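Local coordinates for protein RsfP (PDB 4GLJ) that probably catalyses the phosphorolysis of 5'-methylthioadenosine to adenine and 5-methylthioribose 1-phosphate, and binds the dye rhodamine B in its crystal, at residues A[135-140]-A[206-211]; A[127-132]-A[290-295]; A[115-120]-A[169-174]; A[39-44]-A[81-86]; A[13-18]-A[90-95]. One frame throughout, in Å; residues are numbered along the deposited sequence.

Contact 1 of 5, residues A[135-140]-A[206-211]; sequences AHVSMA and LAREAS
Val-137 and Met-139 pack on the aliphatic parts of Arg-208 and Glu-209. CG2 of Val-137 lies 3.8 Å from Glu-209 CG and 3.9 Å from Arg-208 CG, so one methyl touches two successive side chains of the helix. Glu-209 crosses Val-137 at about a right angle. In Met-139, chi2 of -60° turns SD to 3.6 Å from Arg-208 CB. Met-139 and Arg-208 run alongside each other in opposite senses. An alanine in place of Val-137 would probably leave a gap beside Arg-208 CG and Glu-209 CG.

One direct polar bond is present, and it is weak: Arg-208 NH1 to Ser-138 O, 3.2 Å, with 124° at the hydrogen. The stronger partner of this guanidinium is Asp-141 O, which bonds NH2.

Two waters link the segments. Water 1 donates to Ala-135 O and Glu-209 OE2, each at 2.8 Å, and accepts from Val-137 N. Water 2 lies at the guanidinium edge, where NH1 donates to it weakly, and it also bonds Ser-138 OG. The Glu-209 carboxylate is further held by Thr-127 OG1 and Phe-128 N.

The loop before helix 145-157 meets Gln-178 of the second subunit through Val-137 and Met-139, and its His-136 touches rhodamine B. Helix 200-209 ends here in a Schellman motif with Ser-211 as C-prime, and its Leu-206 packs on helix 78-87.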
# COMPACT_ATOMS: atom_id res chain seq x y z
N ALA A 135 16.21 2.49 13.09
CA ALA A 135 15.69 3.58 13.94
C ALA A 135 14.19 3.58 13.77
O ALA A 135 13.64 3.35 12.66
CB ALA A 135 16.24 4.95 13.50
N HIS A 136 13.50 3.91 14.86
CA HIS A 136 12.02 3.95 14.82
C HIS A 136 11.52 5.27 15.40
O HIS A 136 11.22 5.33 16.57
CB HIS A 136 11.49 2.77 15.63
CG HIS A 136 11.76 1.44 14.99
ND1 HIS A 136 11.04 0.97 13.91
CD2 HIS A 136 12.73 0.49 15.26
CE1 HIS A 136 11.53 -0.23 13.55
NE2 HIS A 136 12.54 -0.54 14.39
N VAL A 137 11.45 6.35 14.65
CA VAL A 137 10.99 7.65 15.25
C VAL A 137 9.47 7.58 15.49
O VAL A 137 8.74 6.86 14.80
CB VAL A 137 11.37 8.86 14.38
CG1 VAL A 137 12.88 8.94 14.25
CG2 VAL A 137 10.73 8.78 12.98
N SER A 138 8.98 8.27 16.48
CA SER A 138 7.53 8.38 16.68
C SER A 138 6.95 9.45 15.75
O SER A 138 7.48 10.53 15.63
CB SER A 138 7.29 8.78 18.12
OG SER A 138 6.07 9.48 18.22
N MET A 139 5.87 9.14 15.06
CA MET A 139 5.18 10.12 14.23
C MET A 139 3.83 10.42 14.88
O MET A 139 2.95 10.93 14.19
CB MET A 139 4.93 9.53 12.86
CG MET A 139 6.22 9.36 12.05
SD MET A 139 7.09 10.90 11.77
CE MET A 139 5.98 11.95 10.77
N ALA A 140 3.70 10.19 16.19
CA ALA A 140 2.40 10.37 16.90
C ALA A 140 1.82 11.76 16.59
O ALA A 140 0.60 11.91 16.25
CB ALA A 140 2.53 10.19 18.42
N LEU A 206 10.43 11.69 6.82
CA LEU A 206 11.84 11.95 6.55
C LEU A 206 12.34 13.18 7.33
O LEU A 206 13.44 13.16 7.89
CB LEU A 206 12.07 12.10 5.03
CG LEU A 206 11.75 10.75 4.30
CD1 LEU A 206 11.63 10.94 2.78
CD2 LEU A 206 12.82 9.67 4.61
N ALA A 207 11.53 14.23 7.37
CA ALA A 207 11.88 15.46 8.12
C ALA A 207 12.02 15.07 9.59
O ALA A 207 12.97 15.52 10.28
CB ALA A 207 10.75 16.52 7.94
N ARG A 208 11.11 14.22 10.11
CA ARG A 208 11.21 13.81 11.51
C ARG A 208 12.50 13.02 11.76
O ARG A 208 13.21 13.25 12.76
CB ARG A 208 9.98 12.98 11.90
CG ARG A 208 9.89 12.60 13.38
CD ARG A 208 9.92 13.77 14.41
NE ARG A 208 8.90 14.78 14.07
CZ ARG A 208 7.64 14.74 14.52
NH1 ARG A 208 7.27 13.75 15.38
NH2 ARG A 208 6.78 15.72 14.24
N GLU A 209 12.82 12.08 10.86
CA GLU A 209 14.07 11.30 11.00
C GLU A 209 15.30 12.18 10.92
O GLU A 209 16.37 11.81 11.47
CB GLU A 209 14.19 10.24 9.91
CG GLU A 209 13.18 9.11 10.10
CD GLU A 209 13.36 7.99 9.09
OE1 GLU A 209 14.07 8.23 8.07
OE2 GLU A 209 12.76 6.88 9.32
N ALA A 210 15.17 13.28 10.17
CA ALA A 210 16.26 14.22 10.04
C ALA A 210 16.29 15.25 11.16
O ALA A 210 17.04 16.23 11.08
CB ALA A 210 16.19 14.94 8.71
N SER A 211 15.47 15.03 12.19
CA SER A 211 15.36 15.94 13.36
C SER A 211 15.01 17.40 12.94
O SER A 211 15.51 18.35 13.54
CB SER A 211 16.67 15.89 14.18
OG SER A 211 16.89 14.56 14.68
O HOH W 1 12.31 5.67 11.78
O HOH W 2 5.41 12.49 17.43

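Contact 2 of 5, residues A[127-132]-A[290-295]; sequences TFFGDG and TRLAAL
Leu-295 CD1 sits over one face of the Phe-128 ring, 3.8 Å from the ring centroid and offset toward the rim. This is a CH-pi contact, and the two side chains cross at about a right angle. The Phe-128 ring also meets that of Tyr-42. Phe-129 has Leu-292 CD1 at 3.9 Å from its CE2, and Thr-127 OG1 lies in plane at the ring edge. The same OG1 accepts from Phe-129 N in an ST turn.

The guanidinium of Arg-291 is the third flat group. Over one face lies Asp-131 OD2, 3.7 Å from NH1. OD2 lies well out of the guanidinium plane, so no N-H points at it and the long salt bridge is one of charges only; the two planes are 11° apart. At the edge, in plane, are three waters. Water 3 joins NH2 to Phe-128 O and Gly-130 O, water 4 joins NE to Phe-128 O, and water 5 joins NH1 to Asp-131 O. A bend at chi3 (52°) places NE.

Arg-291 NH2 also donates directly to Asp-131 O at 2.9 Å, from above the carbonyl plane. The contact thus ties the end of helix 286-291 and the residues that follow it to the loop before helix 145-157. Its apolar half is buried. In its polar half, the arginine satisfies loop carbonyls mostly through water, while the nearby aspartate would probably steady its charge.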
# COMPACT_ATOMS: atom_id res chain seq x y z
N THR A 127 11.82 6.09 4.57
CA THR A 127 12.80 6.17 5.67
C THR A 127 14.18 6.27 5.08
O THR A 127 14.46 5.86 3.93
CB THR A 127 12.70 4.91 6.58
OG1 THR A 127 13.64 5.01 7.66
CG2 THR A 127 13.02 3.62 5.81
N PHE A 128 15.08 6.80 5.88
CA PHE A 128 16.47 6.83 5.53
C PHE A 128 17.12 5.60 6.09
O PHE A 128 18.28 5.35 5.80
CB PHE A 128 17.17 7.99 6.24
CG PHE A 128 16.82 9.33 5.69
CD1 PHE A 128 17.34 9.75 4.44
CD2 PHE A 128 16.08 10.24 6.44
CE1 PHE A 128 17.06 11.02 3.95
CE2 PHE A 128 15.83 11.51 5.93
CZ PHE A 128 16.32 11.92 4.71
N PHE A 129 16.37 4.84 6.91
CA PHE A 129 16.96 3.70 7.60
C PHE A 129 16.85 2.38 6.86
O PHE A 129 16.21 2.30 5.83
CB PHE A 129 16.42 3.68 9.05
CG PHE A 129 16.95 4.88 9.83
CD1 PHE A 129 16.23 6.10 9.89
CD2 PHE A 129 18.24 4.85 10.36
CE1 PHE A 129 16.78 7.21 10.55
CE2 PHE A 129 18.79 5.94 11.01
CZ PHE A 129 18.08 7.16 11.05
N GLY A 130 17.46 1.33 7.40
CA GLY A 130 17.56 0.08 6.65
C GLY A 130 18.99 -0.02 6.17
O GLY A 130 19.82 0.91 6.41
N ASP A 131 19.32 -1.18 5.57
CA ASP A 131 20.64 -1.42 5.01
C ASP A 131 21.78 -1.01 5.92
O ASP A 131 22.72 -0.30 5.45
CB ASP A 131 20.78 -0.73 3.62
CG ASP A 131 22.04 -1.18 2.87
OD1 ASP A 131 22.58 -2.29 3.13
OD2 ASP A 131 22.50 -0.42 1.98
N GLY A 132 21.77 -1.45 7.19
CA GLY A 132 22.89 -1.10 8.08
C GLY A 132 22.58 -0.29 9.35
O GLY A 132 23.40 -0.26 10.25
N THR A 290 28.41 7.00 6.34
CA THR A 290 28.68 8.01 5.33
C THR A 290 27.35 8.40 4.73
O THR A 290 27.07 9.59 4.58
CB THR A 290 29.62 7.48 4.23
OG1 THR A 290 30.84 6.98 4.81
CG2 THR A 290 29.94 8.58 3.21
N ARG A 291 26.51 7.42 4.42
CA ARG A 291 25.20 7.70 3.83
C ARG A 291 24.32 8.49 4.82
O ARG A 291 23.47 9.30 4.43
CB ARG A 291 24.51 6.36 3.49
CG ARG A 291 23.31 6.46 2.57
CD ARG A 291 22.68 5.10 2.18
NE ARG A 291 22.38 4.27 3.35
CZ ARG A 291 23.08 3.20 3.72
NH1 ARG A 291 24.14 2.75 3.02
NH2 ARG A 291 22.71 2.56 4.79
N LEU A 292 24.44 8.21 6.11
CA LEU A 292 23.56 8.88 7.07
C LEU A 292 24.17 10.08 7.75
O LEU A 292 23.56 10.63 8.71
CB LEU A 292 23.15 7.88 8.17
CG LEU A 292 22.39 6.61 7.67
CD1 LEU A 292 22.12 5.73 8.91
CD2 LEU A 292 21.11 7.04 6.94
N ALA A 293 25.36 10.48 7.29
CA ALA A 293 26.19 11.43 8.05
C ALA A 293 25.42 12.67 8.56
O ALA A 293 25.45 12.98 9.77
CB ALA A 293 27.39 11.84 7.21
N ALA A 294 24.75 13.39 7.66
CA ALA A 294 24.03 14.65 8.06
C ALA A 294 22.90 14.45 9.12
O ALA A 294 22.51 15.42 9.78
CB ALA A 294 23.46 15.35 6.86
N LEU A 295 22.41 13.22 9.30
CA LEU A 295 21.29 12.96 10.19
C LEU A 295 21.77 12.56 11.57
O LEU A 295 21.00 12.58 12.54
CB LEU A 295 20.45 11.79 9.67
CG LEU A 295 20.10 11.81 8.19
CD1 LEU A 295 19.40 10.51 7.78
CD2 LEU A 295 19.26 13.05 7.84
O HOH W 3 20.37 3.61 6.19
O HOH W 4 19.88 5.64 3.82
O HOH W 5 25.35 0.50 3.77

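Contact 3 of 5, residues A[115-120]-A[169-174]; sequences DQMIDM and ATYVCI
Gln-116 to Asp-119 pair with Thr-170 to Cys-173 as two parallel strands of the mixed sheet in this phosphorylase-superfamily fold. The short strands cross at only 20°. Ala-169 O accepts two bonds, from Asp-115 N at 2.8 Å and from Gln-116 N at 3.1 Å. The ladder then alternates in the parallel manner. Tyr-171 N binds Gln-116 O, Ile-118 N binds Tyr-171 O, Cys-173 N binds Ile-118 O and Met-120 N binds Cys-173 O. CA-H...O contacts lie between these bonds, as from Met-117 CA to Tyr-171 O.

Side chains pair within each face. Ile-118 CG1 lies 3.9 Å from Thr-170 CG2, and the two side chains cross obliquely. With OG1 beside the backbone N (chi1 -66°), Thr-170 CG2 falls anti to that N, next to Ile-118. Gln-116 CB meets Thr-170 OG1 on the same face at 3.4 Å. Met-117 and Tyr-171 share the other face with Asp-119 and Cys-173.

Farther out, helix 200-209 packs on Met-117, and Tyr-171 OH bonds the backbone N of Thr-199 and Asn-200. Strand 195-197 pairs with 169-173. Ala-183 of the second subunit packs on Ile-118 and Thr-170, and Ile-174 touches rhodamine B. The pair thus touches both the second subunit and a bound dye.

At the start of the ladder, Asp-115 OD1 comes within 3.0 Å of Ala-169 O, a close approach of two acceptors that is not a hydrogen bond. Water 6 donates to that OD1 at 2.7 Å and also bonds Thr-170 OG1 at 2.9 Å.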
# COMPACT_ATOMS: atom_id res chain seq x y z
N ASP A 115 -3.12 18.99 11.84
CA ASP A 115 -2.29 18.57 12.93
C ASP A 115 -2.05 17.06 12.80
O ASP A 115 -1.20 16.52 13.52
CB ASP A 115 -2.93 18.95 14.29
CG ASP A 115 -4.26 18.23 14.53
OD1 ASP A 115 -5.00 17.88 13.59
OD2 ASP A 115 -4.58 17.99 15.70
N GLN A 116 -2.76 16.37 11.88
CA GLN A 116 -2.56 14.92 11.81
C GLN A 116 -2.42 14.55 10.36
O GLN A 116 -2.79 15.33 9.46
CB GLN A 116 -3.74 14.17 12.47
CG GLN A 116 -3.62 14.06 14.03
CD GLN A 116 -2.33 13.27 14.41
OE1 GLN A 116 -1.95 12.37 13.69
NE2 GLN A 116 -1.65 13.67 15.50
N MET A 117 -2.01 13.31 10.12
CA MET A 117 -1.77 12.84 8.75
C MET A 117 -2.01 11.36 8.73
O MET A 117 -1.85 10.67 9.79
CB MET A 117 -0.31 13.02 8.37
CG MET A 117 0.10 14.45 8.21
SD MET A 117 1.84 14.51 7.87
CE MET A 117 1.86 14.54 6.09
N ILE A 118 -2.44 10.84 7.58
CA ILE A 118 -2.55 9.37 7.45
C ILE A 118 -1.81 9.05 6.14
O ILE A 118 -2.09 9.66 5.13
CB ILE A 118 -4.03 8.95 7.32
CG1 ILE A 118 -4.81 9.28 8.67
CG2 ILE A 118 -4.03 7.49 6.86
CD1 ILE A 118 -6.30 8.98 8.71
N ASP A 119 -0.82 8.14 6.20
CA ASP A 119 -0.01 7.82 5.05
C ASP A 119 -0.61 6.66 4.28
O ASP A 119 -0.46 5.51 4.68
CB ASP A 119 1.41 7.49 5.46
CG ASP A 119 2.34 7.32 4.26
OD1 ASP A 119 1.90 7.50 3.10
OD2 ASP A 119 3.54 7.02 4.50
N MET A 120 -1.33 6.98 3.20
CA MET A 120 -1.84 5.93 2.28
C MET A 120 -0.96 5.69 1.05
O MET A 120 -1.36 4.94 0.18
CB MET A 120 -3.23 6.35 1.75
CG MET A 120 -4.24 6.46 2.90
SD MET A 120 -4.41 4.98 3.91
CE MET A 120 -4.84 3.70 2.76
N ALA A 169 -6.81 19.70 11.57
CA ALA A 169 -7.37 18.83 10.52
C ALA A 169 -6.44 17.63 10.24
O ALA A 169 -5.23 17.65 10.62
CB ALA A 169 -7.52 19.66 9.23
N THR A 170 -7.01 16.58 9.65
CA THR A 170 -6.23 15.40 9.26
C THR A 170 -6.03 15.35 7.74
O THR A 170 -7.03 15.42 7.01
CB THR A 170 -6.93 14.12 9.71
OG1 THR A 170 -6.90 14.12 11.13
CG2 THR A 170 -6.15 12.90 9.20
N TYR A 171 -4.75 15.27 7.30
CA TYR A 171 -4.35 15.22 5.87
C TYR A 171 -4.17 13.77 5.51
O TYR A 171 -3.35 13.08 6.10
CB TYR A 171 -3.00 15.95 5.70
CG TYR A 171 -2.30 16.00 4.33
CD1 TYR A 171 -1.73 14.83 3.72
CD2 TYR A 171 -2.10 17.22 3.68
CE1 TYR A 171 -1.02 14.91 2.48
CE2 TYR A 171 -1.37 17.28 2.45
CZ TYR A 171 -0.85 16.13 1.86
OH TYR A 171 -0.12 16.31 0.66
N VAL A 172 -4.91 13.28 4.49
CA VAL A 172 -4.64 11.90 4.06
C VAL A 172 -3.79 12.05 2.78
O VAL A 172 -4.15 12.77 1.88
CB VAL A 172 -5.93 11.06 3.83
CG1 VAL A 172 -6.83 11.74 2.82
CG2 VAL A 172 -5.54 9.69 3.25
N CYS A 173 -2.68 11.29 2.71
CA CYS A 173 -1.78 11.37 1.60
C CYS A 173 -1.96 10.11 0.78
O CYS A 173 -1.72 9.05 1.29
CB CYS A 173 -0.34 11.40 2.07
SG CYS A 173 0.77 12.02 0.73
N ILE A 174 -2.24 10.28 -0.52
CA ILE A 174 -2.43 9.12 -1.39
C ILE A 174 -1.30 9.11 -2.39
O ILE A 174 -0.53 10.11 -2.57
CB ILE A 174 -3.82 9.17 -2.09
CG1 ILE A 174 -3.92 10.39 -3.06
CG2 ILE A 174 -4.98 9.09 -1.05
CD1 ILE A 174 -5.08 10.24 -4.07
O HOH W 6 -6.96 16.09 13.22

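Contact 4 of 5, residues A[39-44]-A[81-86]; sequences ETPYGE and NIYALK
Thr-40 meets the helix first. Its CB lies 3.7 Å from Tyr-83 CD2, and its CG2 reaches Ala-84 CB at 3.9 Å. A chi1 of 84° sets OG1 between the backbone N and the carbonyl carbon, which leaves CG2 beside the backbone N. OG1 faces into its own segment. It accepts from Tyr-42 N and donates to Gly-43 O, both at 2.8 Å, and the second bond falls on a lone pair of that carbonyl. The threonine hydroxyl is therefore gripped twice while its carbons do the packing.

Pro-41 follows. Its CD lies over one face of the Tyr-83 ring, 3.4 Å from CE2 and offset toward the rim, in a CH-pi contact. The two side chains cross at about a right angle.

Thr-40 to Gly-43 form a type I beta turn, closed by Gly-43 N to Thr-40 O, with an ST turn made by Thr-40 OG1 inside it. The turn lies in the loop between strands 33-36 and 49-54 and rests on helix 78-87, which runs before strand 92-101.

Tyr-42 brings the edge of its ring to the face of Tyr-83 in an offset edge-to-face pair. The centroids are 5.8 Å apart and the planes stand at 61°. The nearest atoms are Tyr-42 CE1 and Tyr-83 CD1, at 3.7 Å. Pro-41 CB lies over one face of the Tyr-42 ring. The far end of Tyr-83 is held too: its OH bonds Ala-294 N.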
# COMPACT_ATOMS: atom_id res chain seq x y z
N GLU A 39 24.69 17.88 -3.74
CA GLU A 39 24.73 16.44 -3.99
C GLU A 39 24.31 15.73 -2.71
O GLU A 39 24.57 16.24 -1.60
CB GLU A 39 26.12 16.00 -4.40
CG GLU A 39 26.76 16.78 -5.57
CD GLU A 39 26.31 16.29 -6.95
OE1 GLU A 39 25.09 15.99 -7.14
OE2 GLU A 39 27.19 16.19 -7.86
N THR A 40 23.54 14.65 -2.82
CA THR A 40 23.25 13.90 -1.62
C THR A 40 23.50 12.42 -1.89
O THR A 40 23.62 11.99 -3.07
CB THR A 40 21.81 14.07 -1.07
OG1 THR A 40 20.94 13.16 -1.75
CG2 THR A 40 21.26 15.56 -1.10
N PRO A 41 23.59 11.61 -0.81
CA PRO A 41 23.69 10.17 -1.02
C PRO A 41 22.43 9.57 -1.67
O PRO A 41 22.48 8.40 -2.08
CB PRO A 41 23.90 9.62 0.41
CG PRO A 41 24.49 10.78 1.17
CD PRO A 41 23.75 11.97 0.62
N TYR A 42 21.37 10.35 -1.83
CA TYR A 42 20.09 9.88 -2.42
C TYR A 42 19.87 10.50 -3.79
O TYR A 42 18.77 10.48 -4.29
CB TYR A 42 18.90 10.22 -1.48
CG TYR A 42 19.20 9.61 -0.16
CD1 TYR A 42 19.71 10.39 0.87
CD2 TYR A 42 19.04 8.25 0.06
CE1 TYR A 42 20.08 9.82 2.07
CE2 TYR A 42 19.41 7.69 1.27
CZ TYR A 42 19.93 8.53 2.27
OH TYR A 42 20.29 8.03 3.50
N GLY A 43 20.92 11.04 -4.37
CA GLY A 43 20.85 11.66 -5.67
C GLY A 43 20.46 13.11 -5.52
O GLY A 43 20.62 13.70 -4.44
N GLU A 44 19.94 13.69 -6.61
CA GLU A 44 19.70 15.11 -6.66
C GLU A 44 18.34 15.47 -6.10
O GLU A 44 17.34 14.75 -6.31
CB GLU A 44 19.79 15.61 -8.10
CG GLU A 44 21.10 15.21 -8.77
CD GLU A 44 21.37 16.03 -10.04
OE1 GLU A 44 20.57 15.86 -11.00
OE2 GLU A 44 22.35 16.82 -10.06
N ASN A 81 15.72 15.62 -1.09
CA ASN A 81 15.26 16.96 -0.73
C ASN A 81 15.46 17.25 0.77
O ASN A 81 15.97 18.30 1.14
CB ASN A 81 13.77 17.10 -1.05
CG ASN A 81 13.48 17.16 -2.56
OD1 ASN A 81 14.43 17.36 -3.36
ND2 ASN A 81 12.19 17.06 -2.96
N ILE A 82 15.10 16.28 1.60
CA ILE A 82 15.15 16.49 3.06
C ILE A 82 16.60 16.41 3.42
O ILE A 82 17.05 17.21 4.22
CB ILE A 82 14.27 15.38 3.78
CG1 ILE A 82 12.76 15.66 3.56
CG2 ILE A 82 14.56 15.37 5.28
CD1 ILE A 82 12.26 17.05 3.94
N TYR A 83 17.38 15.48 2.82
CA TYR A 83 18.78 15.38 3.17
C TYR A 83 19.51 16.71 2.82
O TYR A 83 20.33 17.27 3.60
CB TYR A 83 19.48 14.24 2.43
CG TYR A 83 20.86 13.88 3.01
CD1 TYR A 83 21.00 12.88 3.98
CD2 TYR A 83 22.04 14.55 2.61
CE1 TYR A 83 22.26 12.55 4.51
CE2 TYR A 83 23.30 14.23 3.14
CZ TYR A 83 23.39 13.23 4.10
OH TYR A 83 24.61 12.91 4.67
N ALA A 84 19.24 17.22 1.63
CA ALA A 84 19.86 18.50 1.19
C ALA A 84 19.55 19.66 2.18
O ALA A 84 20.42 20.45 2.50
CB ALA A 84 19.39 18.81 -0.22
N LEU A 85 18.32 19.73 2.69
CA LEU A 85 17.91 20.84 3.55
C LEU A 85 18.61 20.63 4.89
O LEU A 85 19.11 21.58 5.48
CB LEU A 85 16.39 20.89 3.72
CG LEU A 85 15.60 21.27 2.46
CD1 LEU A 85 14.10 21.22 2.72
CD2 LEU A 85 16.00 22.68 1.95
N LYS A 86 18.65 19.38 5.36
CA LYS A 86 19.53 19.07 6.50
C LYS A 86 20.98 19.55 6.37
O LYS A 86 21.51 20.13 7.32
CB LYS A 86 19.51 17.55 6.84
CG LYS A 86 20.22 17.30 8.16
CD LYS A 86 19.37 17.91 9.31
CE LYS A 86 20.08 17.54 10.63
NZ LYS A 86 19.26 17.94 11.84

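Contact 5 of 5, residues A[13-18]-A[90-95]; sequences AADIAI and VRYIVS
In Asp-15, chi1 of -174° sets CG anti to the backbone N, and in Arg-91 chi3 of 54° turns NE; the two side chains cross at a slant. Arg-91 NH1 donates to the syn lone pair of Asp-15 OD1 at 2.8 Å in a salt bridge. The two planes are 29° apart. The bridge is seen in one of two deposited conformers of Arg-91, and its exact geometry is doubtful. The other carboxylate oxygen, OD2, lies in plane at the edge of the Tyr-92 ring, 3.5 Å from CE2. In the same arginine conformer, Tyr-92 CE2 sits over one face of the guanidinium. An alanine in place of Asp-15 would probably leave Arg-91 NH1 without its charged mate and its guanidinium freer to turn.

Beyond the salt bridge the segments run as parallel strands. Asp-15 O takes two bonds, from Arg-91 N at 2.8 Å and from Tyr-92 N at 3.0 Å. The ladder goes on through Ala-17 N to Tyr-92 O and Val-94 N to Ala-17 O. Strand 16-20 lies between 57-63 and 92-101, all parallel. Helix 78-87 joins the outer two, so the chain makes a beta-alpha-beta crossover past strand 16-20.

Ala-17 and Ile-93 share one face. Ala-17 CB meets Val-90 CG1 at 3.7 Å, and Leu-85 of helix 78-87 also packs on this alanine. Ile-16, Ile-18, Tyr-92 and Val-94 share the other face, on which helix 237-263 packs. Ile-18 lies alongside Val-94 there, with CD1 of the isoleucine 3.8 Å from CB of the valine. Tyr-92 OH bonds Pro-265 O.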
# COMPACT_ATOMS: atom_id res chain seq x y z
N ALA A 13 23.87 28.50 4.59
CA ALA A 13 23.25 27.95 5.77
C ALA A 13 21.87 28.63 5.82
O ALA A 13 21.71 29.75 5.34
CB ALA A 13 24.08 28.26 7.02
N ALA A 14 20.87 27.92 6.32
CA ALA A 14 19.57 28.50 6.52
C ALA A 14 18.95 27.73 7.65
O ALA A 14 19.17 26.55 7.82
CB ALA A 14 18.71 28.42 5.30
N ASP A 15 18.21 28.42 8.47
CA ASP A 15 17.62 27.78 9.62
C ASP A 15 16.22 27.31 9.23
O ASP A 15 15.61 26.49 9.93
CB ASP A 15 17.51 28.88 10.67
CG ASP A 15 17.04 28.39 12.00
OD1 ASP A 15 17.67 27.45 12.54
OD2 ASP A 15 16.08 29.02 12.55
N ILE A 16 15.68 27.91 8.17
CA ILE A 16 14.27 27.80 7.82
C ILE A 16 14.17 27.49 6.32
O ILE A 16 14.92 28.10 5.53
CB ILE A 16 13.54 29.16 8.01
CG1 ILE A 16 13.65 29.61 9.47
CG2 ILE A 16 12.04 29.00 7.59
CD1 ILE A 16 13.28 31.10 9.67
N ALA A 17 13.30 26.54 5.95
CA ALA A 17 13.08 26.17 4.56
C ALA A 17 11.63 26.15 4.22
O ALA A 17 10.78 25.78 5.04
CB ALA A 17 13.74 24.84 4.24
N ILE A 18 11.32 26.56 3.00
CA ILE A 18 9.99 26.47 2.50
C ILE A 18 10.04 25.44 1.34
O ILE A 18 10.86 25.57 0.41
CB ILE A 18 9.52 27.80 1.93
CG1 ILE A 18 9.68 28.94 2.98
CG2 ILE A 18 8.10 27.73 1.35
CD1 ILE A 18 8.87 28.68 4.26
N VAL A 90 18.96 23.43 8.21
CA VAL A 90 17.55 23.81 8.39
C VAL A 90 17.02 23.09 9.63
O VAL A 90 17.24 21.89 9.82
CB VAL A 90 16.73 23.39 7.13
CG1 VAL A 90 15.22 23.51 7.34
CG2 VAL A 90 17.22 24.25 5.94
N ARG A 91 16.35 23.85 10.47
CA ARG A 91 15.78 23.36 11.70
C ARG A 91 14.26 23.41 11.60
O ARG A 91 13.57 22.76 12.37
CB ARG A 91 16.27 24.27 12.85
CG ARG A 91 17.79 24.19 13.04
CD ARG A 91 18.31 25.27 13.96
NE ARG A 91 17.59 25.23 15.22
CZ ARG A 91 16.99 26.26 15.78
NH1 ARG A 91 17.04 27.47 15.26
NH2 ARG A 91 16.34 26.04 16.89
N TYR A 92 13.77 24.22 10.65
CA TYR A 92 12.30 24.38 10.49
C TYR A 92 11.94 24.30 9.04
O TYR A 92 12.52 24.96 8.24
CB TYR A 92 11.76 25.72 11.01
CG TYR A 92 12.13 26.01 12.49
CD1 TYR A 92 11.39 25.45 13.55
CD2 TYR A 92 13.26 26.76 12.79
CE1 TYR A 92 11.72 25.72 14.89
CE2 TYR A 92 13.64 27.04 14.13
CZ TYR A 92 12.85 26.52 15.15
OH TYR A 92 13.21 26.80 16.45
N ILE A 93 10.94 23.45 8.72
CA ILE A 93 10.35 23.40 7.34
C ILE A 93 8.87 23.75 7.37
O ILE A 93 8.14 23.21 8.21
CB ILE A 93 10.48 21.98 6.70
CG1 ILE A 93 11.97 21.70 6.47
CG2 ILE A 93 9.71 21.89 5.37
CD1 ILE A 93 12.25 20.25 6.03
N VAL A 94 8.46 24.63 6.46
CA VAL A 94 7.07 24.81 6.16
C VAL A 94 6.84 24.24 4.76
O VAL A 94 7.36 24.70 3.78
CB VAL A 94 6.60 26.29 6.19
CG1 VAL A 94 5.08 26.38 5.86
CG2 VAL A 94 6.83 26.85 7.60
N SER A 95 5.96 23.27 4.69
CA SER A 95 5.58 22.64 3.41
C SER A 95 4.29 23.36 2.98
O SER A 95 3.33 23.51 3.76
CB SER A 95 5.19 21.17 3.69
OG SER A 95 4.23 20.76 2.68

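From the N terminus, contact 5 opens at 13-18 and closes at 90-95, joining two parallel strands of the sheet. Contact 4 is nested within this loop and lays the turn at 39-44 on helix 78-87, whose Leu-85 packs on Ala-17. Contacts 3, 2 and 1 then open in turn. Contact 3 closes first, at 169-174, and crosses both others. Contact 1 closes on helix 200-209 and is nested in contact 2, which closes near the C terminus. Glu-209 bonds Thr-127 and Phe-128, linking contacts 1 and 2. Gln-116 bonds Ala-140, linking 3 to 1. Tyr-83 bonds Ala-294, linking 4 to 2. Contacts 1, 2 and 3 touch the second subunit.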